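Local atomic coordinates of hydrolase, haloacid dehalogenase-like family (Porphyromonas gingivalis, PDB entry 2I6X), a protein that probably acts as a hydrolase of the haloacid dehalogenase-like (HAD) superfamily, with its precise substrate and reaction not established. Residues 104-109 with 136-141. Residues are numbered along the deposited sequence; the frame is centred on the assembly and turned at random.
Sequences DYRLFL and FFDKVY
Phe137 lays one ring face over Leu109, whose CB sits 3.9 Å from the ring centroid and almost on the ring normal, a CH-pi contact; CD1 of the same leucine reaches Phe137 CZ. The contact joins the two strands of a beta-alpha-beta unit of the HAD-like fold, where strand 139-142 forms the outermost strand on one side of the parallel sheet and pairs with strand 106-111, reached through helix 115-121. CB of Phe136 stands over the opposite face of the Phe137 ring, displaced toward the rim.

How a side chain can extend strand-like pairing beyond the backbone is well illustrated by Asp138. Its OD2 accepts a hydrogen bond from Leu107 N (2.9 Å) through the anti lone pair. Its own backbone N donates to Leu107 O at 2.7 Å, so one residue grips both polar backbone atoms of Leu107. A water bridges OD2 to Tyr105 O, and OD1 makes a salt bridge with Arg102. Further on, Leu109 N donates to Lys139 O and Leu109 O accepts from Tyr141 N, as parallel strands pair.

On the sheet face of Phe108, that ring lies alongside Tyr141, CD1 to CE2 3.8 Å, near Ser163 of helix 153-163, while Tyr141 OH bonds to Asp162. The guanidinium of Arg106, bonded to Ser163 O, meets the ring edge: Phe108 CZ stands 3.4 Å above its plane, offset toward its rim, and Arg106 CZ lies in the ring plane.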
ATOM      1  N   ASP A 104      13.277   1.911  18.275  1.00 63.95           N
ATOM      2  CA  ASP A 104      12.576   1.202  19.349  1.00 63.15           C
ATOM      3  C   ASP A 104      11.750   0.015  18.860  1.00 62.10           C
ATOM      4  O   ASP A 104      11.310  -0.800  19.645  1.00 61.88           O
ATOM      5  CB  ASP A 104      11.675   2.165  20.132  1.00 63.53           C
ATOM      6  CG  ASP A 104      12.463   3.224  20.925  1.00 64.85           C
ATOM      7  OD1 ASP A 104      12.520   3.120  22.159  1.00 66.74           O
ATOM      8  OD2 ASP A 104      13.012   4.178  20.331  1.00 67.11           O
ATOM      9  N   TYR A 105      11.522  -0.056  17.561  1.00 61.36           N
ATOM     10  CA  TYR A 105      10.613  -1.036  16.975  1.00 60.75           C
ATOM     11  C   TYR A 105      11.198  -1.509  15.674  1.00 60.46           C
ATOM     12  O   TYR A 105      11.976  -0.785  15.013  1.00 60.18           O
ATOM     13  CB  TYR A 105       9.216  -0.428  16.691  1.00 60.42           C
ATOM     14  CG  TYR A 105       8.519   0.030  17.938  1.00 60.53           C
ATOM     15  CD1 TYR A 105       7.816  -0.877  18.737  1.00 58.99           C
ATOM     16  CD2 TYR A 105       8.581   1.375  18.340  1.00 61.53           C
ATOM     17  CE1 TYR A 105       7.198  -0.472  19.902  1.00 60.23           C
ATOM     18  CE2 TYR A 105       7.968   1.806  19.525  1.00 62.39           C
ATOM     19  CZ  TYR A 105       7.281   0.867  20.312  1.00 62.07           C
ATOM     20  OH  TYR A 105       6.668   1.272  21.493  1.00 60.53           O
ATOM     21  N   ARG A 106      10.794  -2.717  15.308  1.00 59.68           N
ATOM     22  CA  ARG A 106      10.961  -3.197  13.971  1.00 59.61           C
ATOM     23  C   ARG A 106       9.738  -2.753  13.156  1.00 59.26           C
ATOM     24  O   ARG A 106       8.598  -2.944  13.585  1.00 59.05           O
ATOM     25  CB  ARG A 106      11.120  -4.705  14.001  1.00 60.08           C
ATOM     26  CG  ARG A 106      12.433  -5.125  14.610  1.00 62.02           C
ATOM     27  CD  ARG A 106      12.606  -6.620  14.540  1.00 67.54           C
ATOM     28  NE  ARG A 106      12.908  -7.102  13.193  1.00 70.29           N
ATOM     29  CZ  ARG A 106      12.526  -8.290  12.725  1.00 72.51           C
ATOM     30  NH1 ARG A 106      11.795  -9.112  13.482  1.00 71.89           N
ATOM     31  NH2 ARG A 106      12.849  -8.646  11.485  1.00 73.02           N
ATOM     32  N   LEU A 107       9.990  -2.138  12.001  1.00 58.83           N
ATOM     33  CA  LEU A 107       8.970  -1.485  11.206  1.00 58.98           C
ATOM     34  C   LEU A 107       8.891  -2.126   9.848  1.00 59.65           C
ATOM     35  O   LEU A 107       9.908  -2.382   9.211  1.00 59.95           O
ATOM     36  CB  LEU A 107       9.303   0.000  11.031  1.00 59.49           C
ATOM     37  CG  LEU A 107       9.443   0.793  12.326  1.00 59.81           C
ATOM     38  CD1 LEU A 107       9.825   2.222  12.030  1.00 61.59           C
ATOM     39  CD2 LEU A 107       8.164   0.713  13.184  1.00 59.95           C
ATOM     40  N   PHE A 108       7.667  -2.383   9.404  1.00 60.41           N
ATOM     41  CA  PHE A 108       7.418  -3.067   8.149  1.00 60.34           C
ATOM     42  C   PHE A 108       6.293  -2.382   7.386  1.00 60.85           C
ATOM     43  O   PHE A 108       5.435  -1.757   7.980  1.00 60.22           O
ATOM     44  CB  PHE A 108       7.089  -4.529   8.426  1.00 59.97           C
ATOM     45  CG  PHE A 108       8.155  -5.226   9.221  1.00 59.73           C
ATOM     46  CD1 PHE A 108       9.276  -5.768   8.581  1.00 57.53           C
ATOM     47  CD2 PHE A 108       8.062  -5.303  10.610  1.00 56.42           C
ATOM     48  CE1 PHE A 108      10.280  -6.377   9.317  1.00 56.49           C
ATOM     49  CE2 PHE A 108       9.053  -5.936  11.345  1.00 56.79           C
ATOM     50  CZ  PHE A 108      10.161  -6.471  10.699  1.00 56.97           C
ATOM     51  N   LEU A 109       6.341  -2.477   6.063  1.00 61.97           N
ATOM     52  CA  LEU A 109       5.227  -2.073   5.223  1.00 62.73           C
ATOM     53  C   LEU A 109       4.578  -3.319   4.600  1.00 63.67           C
ATOM     54  O   LEU A 109       5.272  -4.190   4.060  1.00 64.33           O
ATOM     55  CB  LEU A 109       5.683  -1.087   4.142  1.00 62.31           C
ATOM     56  CG  LEU A 109       4.581  -0.389   3.321  1.00 61.46           C
ATOM     57  CD1 LEU A 109       4.055   0.872   4.011  1.00 55.22           C
ATOM     58  CD2 LEU A 109       5.073  -0.068   1.880  1.00 61.31           C
ATOM     59  N   PHE A 136      12.463   3.660   5.359  1.00 65.96           N
ATOM     60  CA  PHE A 136      11.755   3.808   6.651  1.00 64.75           C
ATOM     61  C   PHE A 136      11.468   2.457   7.308  1.00 64.75           C
ATOM     62  O   PHE A 136      11.094   2.402   8.477  1.00 66.09           O
ATOM     63  CB  PHE A 136      10.443   4.574   6.492  1.00 63.43           C
ATOM     64  CG  PHE A 136      10.619   6.011   6.095  1.00 62.36           C
ATOM     65  CD1 PHE A 136      10.737   7.006   7.057  1.00 60.24           C
ATOM     66  CD2 PHE A 136      10.657   6.374   4.751  1.00 60.42           C
ATOM     67  CE1 PHE A 136      10.910   8.360   6.672  1.00 61.35           C
ATOM     68  CE2 PHE A 136      10.824   7.698   4.369  1.00 60.66           C
ATOM     69  CZ  PHE A 136      10.942   8.698   5.327  1.00 58.85           C
ATOM     70  N   PHE A 137      11.631   1.370   6.570  1.00 63.43           N
ATOM     71  CA  PHE A 137      11.219   0.076   7.090  1.00 62.58           C
ATOM     72  C   PHE A 137      12.378  -0.882   7.149  1.00 63.15           C
ATOM     73  O   PHE A 137      13.364  -0.736   6.411  1.00 62.48           O
ATOM     74  CB  PHE A 137      10.062  -0.472   6.249  1.00 61.16           C
ATOM     75  CG  PHE A 137       8.940   0.520   6.098  1.00 59.85           C
ATOM     76  CD1 PHE A 137       8.013   0.701   7.119  1.00 58.53           C
ATOM     77  CD2 PHE A 137       8.853   1.328   4.979  1.00 58.08           C
ATOM     78  CE1 PHE A 137       6.995   1.636   7.011  1.00 56.36           C
ATOM     79  CE2 PHE A 137       7.824   2.264   4.865  1.00 57.16           C
ATOM     80  CZ  PHE A 137       6.906   2.415   5.888  1.00 57.15           C
ATOM     81  N   ASP A 138      12.277  -1.847   8.053  1.00 63.76           N
ATOM     82  CA  ASP A 138      13.236  -2.925   8.049  1.00 64.86           C
ATOM     83  C   ASP A 138      13.042  -3.718   6.770  1.00 64.90           C
ATOM     84  O   ASP A 138      14.017  -4.105   6.122  1.00 65.60           O
ATOM     85  CB  ASP A 138      13.134  -3.756   9.323  1.00 65.25           C
ATOM     86  CG  ASP A 138      13.593  -2.966  10.542  1.00 67.44           C
ATOM     87  OD1 ASP A 138      14.808  -2.692  10.664  1.00 69.42           O
ATOM     88  OD2 ASP A 138      12.740  -2.567  11.355  1.00 69.71           O
ATOM     89  N   LYS A 139      11.786  -3.885   6.376  1.00 64.91           N
ATOM     90  CA  LYS A 139      11.443  -4.456   5.077  1.00 65.12           C
ATOM     91  C   LYS A 139      10.070  -4.031   4.537  1.00 64.44           C
ATOM     92  O   LYS A 139       9.113  -3.845   5.287  1.00 63.66           O
ATOM     93  CB  LYS A 139      11.561  -5.983   5.094  1.00 65.41           C
ATOM     94  CG  LYS A 139      11.534  -6.606   3.709  1.00 67.74           C
ATOM     95  CD  LYS A 139      12.421  -7.837   3.645  1.00 69.68           C
ATOM     96  CE  LYS A 139      12.395  -8.476   2.277  1.00 72.27           C
ATOM     97  NZ  LYS A 139      13.086  -9.837   2.292  1.00 76.19           N
ATOM     98  N   VAL A 140      10.019  -3.903   3.212  1.00 64.52           N
ATOM     99  CA  VAL A 140       8.816  -3.636   2.442  1.00 64.08           C
ATOM    100  C   VAL A 140       8.263  -4.924   1.812  1.00 63.66           C
ATOM    101  O   VAL A 140       8.955  -5.643   1.075  1.00 63.98           O
ATOM    102  CB  VAL A 140       9.095  -2.543   1.376  1.00 64.32           C
ATOM    103  CG1 VAL A 140       7.908  -2.364   0.437  1.00 64.12           C
ATOM    104  CG2 VAL A 140       9.426  -1.217   2.082  1.00 63.54           C
ATOM    105  N   TYR A 141       7.009  -5.206   2.149  1.00 63.12           N
ATOM    106  CA  TYR A 141       6.267  -6.302   1.590  1.00 62.77           C
ATOM    107  C   TYR A 141       5.202  -5.756   0.634  1.00 62.95           C
ATOM    108  O   TYR A 141       4.152  -5.216   1.055  1.00 63.13           O
ATOM    109  CB  TYR A 141       5.693  -7.204   2.710  1.00 62.01           C
ATOM    110  CG  TYR A 141       6.795  -7.833   3.573  1.00 62.02           C
ATOM    111  CD1 TYR A 141       7.531  -8.945   3.122  1.00 58.85           C
ATOM    112  CD2 TYR A 141       7.115  -7.299   4.836  1.00 60.93           C
ATOM    113  CE1 TYR A 141       8.551  -9.498   3.907  1.00 59.11           C
ATOM    114  CE2 TYR A 141       8.122  -7.858   5.635  1.00 58.06           C
ATOM    115  CZ  TYR A 141       8.837  -8.944   5.176  1.00 60.48           C
ATOM    116  OH  TYR A 141       9.844  -9.465   5.981  1.00 59.28           O
TER
HETATM  117  O   HOH W   1      13.955  -1.041  13.226  1.00 83.33           O